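Local coordinates for periplasmic binding protein (Pseudomonas aeruginosa, PDB 2R79) that binds heme in the periplasm and probably delivers it to an inner-membrane ABC transporter for uptake, at residues K102-G105 / D106-G109; P111-A114 / E115-L119; L119-R122 / Q123-R127. All coordinates share one frame; numbering follows the deposited sequence.

The three contacts come in order along the chain on two consecutive helices. Interaction 1 closes helix 94-108, whereas interactions 2 and 3 follow each other on helix 111-135 and share Leu119. Their centres lie about 10 Å apart for interactions 1 and 2, about 12 Å for 2 and 3, and about 20 Å for 1 and 3. Interactions 1 and 2 touch where Gly105 meets Ala114 and where Asp106 meets Pro111, so the end of the first helix packs against the start of the second. Helix 111-135 leads from the parallel-sheet lobe to the mixed-sheet lobe, as expected for the connecting helix of this periplasmic binding protein family. All three contacts lie away from the heme pocket.

Interaction 1: K102-G105 / D106-G109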
loop_
_atom_site.group_PDB
_atom_site.type_symbol
_atom_site.label_atom_id
_atom_site.label_comp_id
_atom_site.label_asym_id
_atom_site.label_seq_id
_atom_site.Cartn_x
_atom_site.Cartn_y
_atom_site.Cartn_z
ATOM N N LYS A 102 29.342 -24.131 -14.331
ATOM C CA LYS A 102 30.701 -24.202 -14.846
ATOM C C LYS A 102 30.823 -23.338 -16.095
ATOM O O LYS A 102 31.735 -22.521 -16.207
ATOM C CB LYS A 102 31.053 -25.654 -15.183
ATOM C CG LYS A 102 32.377 -25.839 -15.909
ATOM C CD LYS A 102 33.558 -25.424 -15.046
ATOM C CE LYS A 102 34.879 -25.643 -15.778
ATOM N NZ LYS A 102 36.050 -25.228 -14.955
ATOM N N LYS A 103 29.898 -23.516 -17.030
ATOM C CA LYS A 103 29.918 -22.749 -18.269
ATOM C C LYS A 103 29.665 -21.260 -18.041
ATOM O O LYS A 103 30.432 -20.421 -18.510
ATOM C CB LYS A 103 28.884 -23.298 -19.249
ATOM C CG LYS A 103 29.122 -24.738 -19.644
ATOM C CD LYS A 103 28.098 -25.213 -20.664
ATOM C CE LYS A 103 28.356 -26.662 -21.046
ATOM N NZ LYS A 103 27.450 -27.121 -22.135
ATOM N N LEU A 104 28.590 -20.933 -17.326
ATOM C CA LEU A 104 28.263 -19.537 -17.055
ATOM C C LEU A 104 29.448 -18.846 -16.407
ATOM O O LEU A 104 29.792 -17.720 -16.760
ATOM C CB LEU A 104 27.045 -19.432 -16.139
ATOM C CG LEU A 104 25.718 -19.919 -16.720
ATOM C CD1 LEU A 104 24.614 -19.721 -15.692
ATOM C CD2 LEU A 104 25.403 -19.154 -18.000
ATOM N N GLY A 105 30.075 -19.531 -15.459
ATOM C CA GLY A 105 31.223 -18.960 -14.787
ATOM C C GLY A 105 32.314 -18.601 -15.778
ATOM O O GLY A 105 32.880 -17.511 -15.717
ATOM N N ASP A 106 32.598 -19.512 -16.705
ATOM C CA ASP A 106 33.636 -19.277 -17.697
ATOM C C ASP A 106 33.312 -18.148 -18.667
ATOM O O ASP A 106 34.147 -17.274 -18.889
ATOM C CB ASP A 106 33.936 -20.558 -18.485
ATOM C CG ASP A 106 34.662 -21.607 -17.650
ATOM O OD1 ASP A 106 35.311 -21.238 -16.646
ATOM O OD2 ASP A 106 34.596 -22.805 -18.010
ATOM N N TRP A 107 32.120 -18.159 -19.249
ATOM C CA TRP A 107 31.761 -17.104 -20.193
ATOM C C TRP A 107 31.634 -15.742 -19.512
ATOM O O TRP A 107 31.666 -14.707 -20.175
ATOM C CB TRP A 107 30.449 -17.428 -20.916
ATOM C CG TRP A 107 30.422 -18.761 -21.595
ATOM C CD1 TRP A 107 31.466 -19.391 -22.211
ATOM C CD2 TRP A 107 29.291 -19.631 -21.732
ATOM N NE1 TRP A 107 31.057 -20.603 -22.719
ATOM C CE2 TRP A 107 29.727 -20.776 -22.439
ATOM C CE3 TRP A 107 27.951 -19.558 -21.325
ATOM C CZ2 TRP A 107 28.868 -21.842 -22.748
ATOM C CZ3 TRP A 107 27.094 -20.621 -21.635
ATOM C CH2 TRP A 107 27.561 -21.747 -22.337
ATOM N N LEU A 108 31.499 -15.746 -18.191
ATOM C CA LEU A 108 31.347 -14.514 -17.417
ATOM C C LEU A 108 32.683 -14.064 -16.826
ATOM O O LEU A 108 32.827 -12.927 -16.376
ATOM C CB LEU A 108 30.334 -14.749 -16.290
ATOM C CG LEU A 108 29.038 -13.940 -16.143
ATOM C CD1 LEU A 108 28.565 -13.348 -17.458
ATOM C CD2 LEU A 108 27.980 -14.871 -15.554
ATOM N N GLY A 109 33.652 -14.975 -16.810
ATOM C CA GLY A 109 34.961 -14.661 -16.275
ATOM C C GLY A 109 35.066 -14.720 -14.764
ATOM O O GLY A 109 35.927 -14.069 -14.178
HETATM O O HOH W 1 33.401 -21.825 -14.118
#
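Lys103 and Trp107, one helical turn apart, make the main side-chain contact at the end of helix 94-108. The lysine CB sits over a face of the indole, 3.8 Å from the centroid of the Trp107 six-membered ring and 17° off its normal, which defines a CH-pi contact. Both side chains run side by side in the same direction, and CD of Lys103 extends the cover to within 3.9 Å of Trp107 CH2. With Trp107 CG beside its own backbone N (chi1 -54°), the ring folds back along the helix, and Lys103 O lies over the same face as Lys103 CB. Leu104 CD2 approaches the ring obliquely, 4.2 Å from Trp107 CE3. Arg84 adds a cation-pi contact to the indole, while Trp5 of strand 5-7 packs on Leu104, Trp107 and Leu108.

The charged pair Lys102 and Asp106 is looser. Lys102 NZ stays 4.2 Å from Asp106 OD2, beyond a salt bridge, so any attraction is probably modest. A water bridges Lys102 O, at 2.8 Å, and Asp106 OD1, at 3.2 Å, donating to both and so joining a backbone carbonyl to a side chain.

Backbone bonds show how the helix ends. Trp107 N to Lys103 O is nearly straight, with an N-H...O angle of 171° at 2.9 Å. One residue on, the geometry worsens: Leu108 N makes weak bonds to both Leu104 O and Gly105 O. Gly109 N then reaches back weakly to Gly105 O at 2.9 Å and also bonds Asp106 O. Gly109 has positive phi, a conformation that favours glycine. Together with the two bonds back into the last turn, this identifies a Schellman motif, the characteristic C-terminal stop of an alpha helix.

Interaction 2: P111-A114 / E115-L119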
loop_
_atom_site.group_PDB
_atom_site.type_symbol
_atom_site.label_atom_id
_atom_site.label_comp_id
_atom_site.label_asym_id
_atom_site.label_seq_id
_atom_site.Cartn_x
_atom_site.Cartn_y
_atom_site.Cartn_z
ATOM N N PRO A 111 35.022 -17.940 -12.729
ATOM C CA PRO A 111 35.028 -19.369 -12.399
ATOM C C PRO A 111 34.986 -19.673 -10.904
ATOM O O PRO A 111 34.327 -20.625 -10.484
ATOM C CB PRO A 111 36.308 -19.873 -13.067
ATOM C CG PRO A 111 37.200 -18.664 -13.049
ATOM C CD PRO A 111 36.245 -17.572 -13.464
ATOM N N GLN A 112 35.681 -18.871 -10.101
ATOM C CA GLN A 112 35.690 -19.081 -8.656
ATOM C C GLN A 112 34.317 -18.826 -8.053
ATOM O O GLN A 112 33.864 -19.575 -7.196
ATOM C CB GLN A 112 36.698 -18.159 -7.962
ATOM C CG GLN A 112 38.154 -18.367 -8.355
ATOM C CD GLN A 112 39.103 -17.493 -7.540
ATOM O OE1 GLN A 112 39.366 -17.765 -6.366
ATOM N NE2 GLN A 112 39.608 -16.427 -8.158
ATOM N N ARG A 113 33.662 -17.755 -8.489
ATOM C CA ARG A 113 32.342 -17.415 -7.972
ATOM C C ARG A 113 31.331 -18.509 -8.309
ATOM O O ARG A 113 30.445 -18.810 -7.513
ATOM C CB ARG A 113 31.874 -16.073 -8.546
ATOM C CG ARG A 113 30.445 -15.682 -8.143
ATOM C CD ARG A 113 30.272 -15.708 -6.624
ATOM N NE ARG A 113 28.974 -15.190 -6.192
ATOM C CZ ARG A 113 28.042 -15.908 -5.572
ATOM N NH1 ARG A 113 28.249 -17.190 -5.309
ATOM N NH2 ARG A 113 26.904 -15.337 -5.199
ATOM N N ALA A 114 31.478 -19.099 -9.490
ATOM C CA ALA A 114 30.588 -20.161 -9.937
ATOM C C ALA A 114 30.766 -21.378 -9.036
ATOM O O ALA A 114 29.795 -22.049 -8.684
ATOM C CB ALA A 114 30.888 -20.522 -11.387
ATOM N N GLU A 115 32.013 -21.648 -8.659
ATOM C CA GLU A 115 32.318 -22.769 -7.783
ATOM C C GLU A 115 31.714 -22.520 -6.410
ATOM O O GLU A 115 31.149 -23.425 -5.799
ATOM C CB GLU A 115 33.834 -22.959 -7.652
ATOM C CG GLU A 115 34.441 -23.853 -8.724
ATOM C CD GLU A 115 35.947 -24.030 -8.559
ATOM O OE1 GLU A 115 36.402 -24.338 -7.426
ATOM O OE2 GLU A 115 36.676 -23.868 -9.567
ATOM N N ALA A 116 31.833 -21.288 -5.928
ATOM C CA ALA A 116 31.281 -20.934 -4.630
ATOM C C ALA A 116 29.755 -21.065 -4.657
ATOM O O ALA A 116 29.138 -21.436 -3.655
ATOM C CB ALA A 116 31.679 -19.514 -4.262
ATOM N N ALA A 117 29.152 -20.767 -5.807
ATOM C CA ALA A 117 27.703 -20.863 -5.947
ATOM C C ALA A 117 27.269 -22.324 -5.856
ATOM O O ALA A 117 26.281 -22.647 -5.197
ATOM C CB ALA A 117 27.258 -20.265 -7.271
ATOM N N GLU A 118 28.010 -23.200 -6.519
ATOM C CA GLU A 118 27.700 -24.618 -6.491
ATOM C C GLU A 118 27.840 -25.124 -5.057
ATOM O O GLU A 118 27.024 -25.901 -4.567
ATOM C CB GLU A 118 28.664 -25.386 -7.390
ATOM C CG GLU A 118 28.394 -26.877 -7.433
ATOM C CD GLU A 118 29.618 -27.689 -7.818
ATOM O OE1 GLU A 118 30.285 -27.342 -8.817
ATOM O OE2 GLU A 118 29.908 -28.684 -7.127
ATOM N N LEU A 119 28.878 -24.657 -4.382
ATOM C CA LEU A 119 29.141 -25.067 -3.015
ATOM C C LEU A 119 28.035 -24.625 -2.058
ATOM O O LEU A 119 27.548 -25.424 -1.258
ATOM C CB LEU A 119 30.502 -24.513 -2.574
ATOM C CG LEU A 119 31.049 -24.851 -1.192
ATOM C CD1 LEU A 119 31.061 -26.361 -0.976
ATOM C CD2 LEU A 119 32.464 -24.284 -1.083
#
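Pro111 O accepts Glu115 N at 3.1 Å, the first of four backbone hydrogen bonds that set up helix 111-135. Ala116 N follows onto Gln112 O and Ala117 N onto Arg113 O, both at 2.9 Å, and Glu118 N onto Ala114 O at 3.0 Å. Each carbonyl of residues 111-114 is thus paired with the amide four residues on. The N-H...O angles range from 142° for Ala117 to 157° for Ala116, so the bonds are all moderately bent. Proline itself brings no N-H to the helix start.

The side chains add van der Waals contacts and no hydrogen bond between the two segments. Glu115 CB lies 3.4 Å from Gln112 O, and its CG comes near Pro111 O; with CG beside its own backbone N, the chain runs back toward the first turn. Arg113 travels the other way. Its CG is anti to the backbone N and the chain bends at chi2 (54°), which brings NH1 along the next turn to 3.8 Å from Ala117 CB. Ala117 N lies at the edge of the guanidinium, near its plane, but Arg113 NH1 and Ala117 N are both donors, so this is an approach and not a hydrogen bond.

Around these turns, Arg113 and Ala117 pack on Leu19, and Arg113 also packs on Ser262 of the second subunit. Glu118 has OE2 close to Glu98 OE1 and a long, weak ion pair with Arg122 NH1, a setting that could raise the proton affinity of one carboxylate.

In chemical terms, these first turns are held by main-chain bonds rather than by ionic pairing between their side chains. Glu115 probably gains some benefit from the positive end of the helix dipole, while Ala114 CB packs 3.8 Å from Gly105 CA of helix 94-108.

Interaction 3: L119-R122 / Q123-R127; sequences LDYR and QRLRR
Gln123 and Arg122 stand on helix 111-135, the long alpha helix that connects the two lobes in this family, where the first and last of four i to i+4 bonds join Gln123 N to Leu119 O (3.1 Å) and Arg126 N to Arg122 O (2.8 Å). Gln123 CB lies 3.4 Å from the same Leu119 O, so amide and side-chain root both adjoin that carbonyl. Arg122 NH1 has long, weak ion pairs with Glu118 of its own helix and with Glu98 of helix 94-108; the second would link the two helices loosely.

Tyr121 turns to the buried side. Its CG lies broadly anti to the backbone N (chi1 -156°), directing the ring to where it touches Leu94 and Leu97 of helix 94-108 and Leu248 and Pro249 of helix 248-259; its OH is hydrogen-bonded to Gly245 O. Tyr121 O accepts Leu125 N at 3.0 Å with the donor in the carbonyl plane. Leu125 also packs on Leu252 and on Trp166 of helix 163-170. The side chains of Tyr121 and Leu125 cross at an oblique angle, Leu125 CD1 lying 3.9 Å from both CD2 and CE2 of the Tyr121 ring.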
loop_
_atom_site.group_PDB
_atom_site.type_symbol
_atom_site.label_atom_id
_atom_site.label_comp_id
_atom_site.label_asym_id
_atom_site.label_seq_id
_atom_site.Cartn_x
_atom_site.Cartn_y
_atom_site.Cartn_z
ATOM N N LEU A 119 28.878 -24.657 -4.382
ATOM C CA LEU A 119 29.141 -25.067 -3.015
ATOM C C LEU A 119 28.035 -24.625 -2.058
ATOM O O LEU A 119 27.548 -25.424 -1.258
ATOM C CB LEU A 119 30.502 -24.513 -2.574
ATOM C CG LEU A 119 31.049 -24.851 -1.192
ATOM C CD1 LEU A 119 31.061 -26.361 -0.976
ATOM C CD2 LEU A 119 32.464 -24.284 -1.083
ATOM N N ASP A 120 27.628 -23.362 -2.134
ATOM C CA ASP A 120 26.569 -22.879 -1.252
ATOM C C ASP A 120 25.256 -23.611 -1.515
ATOM O O ASP A 120 24.499 -23.900 -0.592
ATOM C CB ASP A 120 26.331 -21.376 -1.440
ATOM C CG ASP A 120 27.520 -20.538 -1.026
ATOM O OD1 ASP A 120 28.136 -20.853 0.015
ATOM O OD2 ASP A 120 27.834 -19.553 -1.732
ATOM N N TYR A 121 24.992 -23.902 -2.781
ATOM C CA TYR A 121 23.760 -24.572 -3.160
ATOM C C TYR A 121 23.667 -25.959 -2.526
ATOM O O TYR A 121 22.685 -26.280 -1.862
ATOM C CB TYR A 121 23.685 -24.695 -4.679
ATOM C CG TYR A 121 22.281 -24.831 -5.226
ATOM C CD1 TYR A 121 21.464 -23.714 -5.374
ATOM C CD2 TYR A 121 21.791 -26.071 -5.650
ATOM C CE1 TYR A 121 20.198 -23.817 -5.940
ATOM C CE2 TYR A 121 20.523 -26.189 -6.218
ATOM C CZ TYR A 121 19.735 -25.053 -6.364
ATOM O OH TYR A 121 18.504 -25.139 -6.962
ATOM N N ARG A 122 24.701 -26.775 -2.721
ATOM C CA ARG A 122 24.709 -28.124 -2.175
ATOM C C ARG A 122 24.650 -28.108 -0.652
ATOM O O ARG A 122 24.048 -28.985 -0.040
ATOM C CB ARG A 122 25.941 -28.886 -2.673
ATOM C CG ARG A 122 26.072 -28.854 -4.197
ATOM C CD ARG A 122 26.913 -29.995 -4.750
ATOM N NE ARG A 122 28.087 -30.251 -3.928
ATOM C CZ ARG A 122 29.119 -30.998 -4.305
ATOM N NH1 ARG A 122 29.132 -31.564 -5.502
ATOM N NH2 ARG A 122 30.137 -31.192 -3.475
ATOM N N GLN A 123 25.252 -27.092 -0.046
ATOM C CA GLN A 123 25.253 -26.960 1.402
ATOM C C GLN A 123 23.822 -26.710 1.867
ATOM O O GLN A 123 23.379 -27.258 2.880
ATOM C CB GLN A 123 26.142 -25.784 1.816
ATOM C CG GLN A 123 26.413 -25.685 3.312
ATOM C CD GLN A 123 27.450 -26.696 3.782
ATOM O OE1 GLN A 123 28.565 -26.754 3.247
ATOM N NE2 GLN A 123 27.087 -27.493 4.788
ATOM N N ARG A 124 23.112 -25.857 1.129
ATOM C CA ARG A 124 21.729 -25.544 1.439
ATOM C C ARG A 124 20.909 -26.834 1.367
ATOM O O ARG A 124 20.095 -27.111 2.244
ATOM C CB ARG A 124 21.168 -24.531 0.431
ATOM C CG ARG A 124 21.667 -23.096 0.589
ATOM C CD ARG A 124 21.287 -22.514 1.943
ATOM N NE ARG A 124 19.850 -22.278 2.091
ATOM C CZ ARG A 124 19.175 -21.305 1.479
ATOM N NH1 ARG A 124 19.801 -20.461 0.665
ATOM N NH2 ARG A 124 17.871 -21.166 1.689
ATOM N N LEU A 125 21.138 -27.617 0.316
ATOM C CA LEU A 125 20.420 -28.868 0.122
ATOM C C LEU A 125 20.733 -29.910 1.190
ATOM O O LEU A 125 19.852 -30.657 1.604
ATOM C CB LEU A 125 20.714 -29.442 -1.270
ATOM C CG LEU A 125 20.281 -28.539 -2.434
ATOM C CD1 LEU A 125 20.565 -29.223 -3.755
ATOM C CD2 LEU A 125 18.807 -28.212 -2.308
ATOM N N ARG A 126 21.982 -29.953 1.646
ATOM C CA ARG A 126 22.367 -30.909 2.676
ATOM C C ARG A 126 21.650 -30.569 3.974
ATOM O O ARG A 126 21.203 -31.448 4.712
ATOM C CB ARG A 126 23.881 -30.884 2.901
ATOM C CG ARG A 126 24.380 -32.061 3.727
ATOM C CD ARG A 126 25.894 -32.119 3.806
ATOM N NE ARG A 126 26.430 -31.228 4.828
ATOM C CZ ARG A 126 27.726 -31.026 5.027
ATOM N NH1 ARG A 126 28.616 -31.654 4.272
ATOM N NH2 ARG A 126 28.133 -30.199 5.978
ATOM N N ARG A 127 21.533 -29.276 4.237
ATOM C CA ARG A 127 20.872 -28.784 5.431
ATOM C C ARG A 127 19.370 -29.066 5.370
ATOM O O ARG A 127 18.742 -29.384 6.388
ATOM C CB ARG A 127 21.115 -27.284 5.543
ATOM C CG ARG A 127 20.526 -26.638 6.769
ATOM C CD ARG A 127 20.575 -25.121 6.635
ATOM N NE ARG A 127 19.897 -24.463 7.746
ATOM C CZ ARG A 127 19.514 -23.192 7.738
ATOM N NH1 ARG A 127 19.740 -22.438 6.669
ATOM N NH2 ARG A 127 18.899 -22.680 8.799
#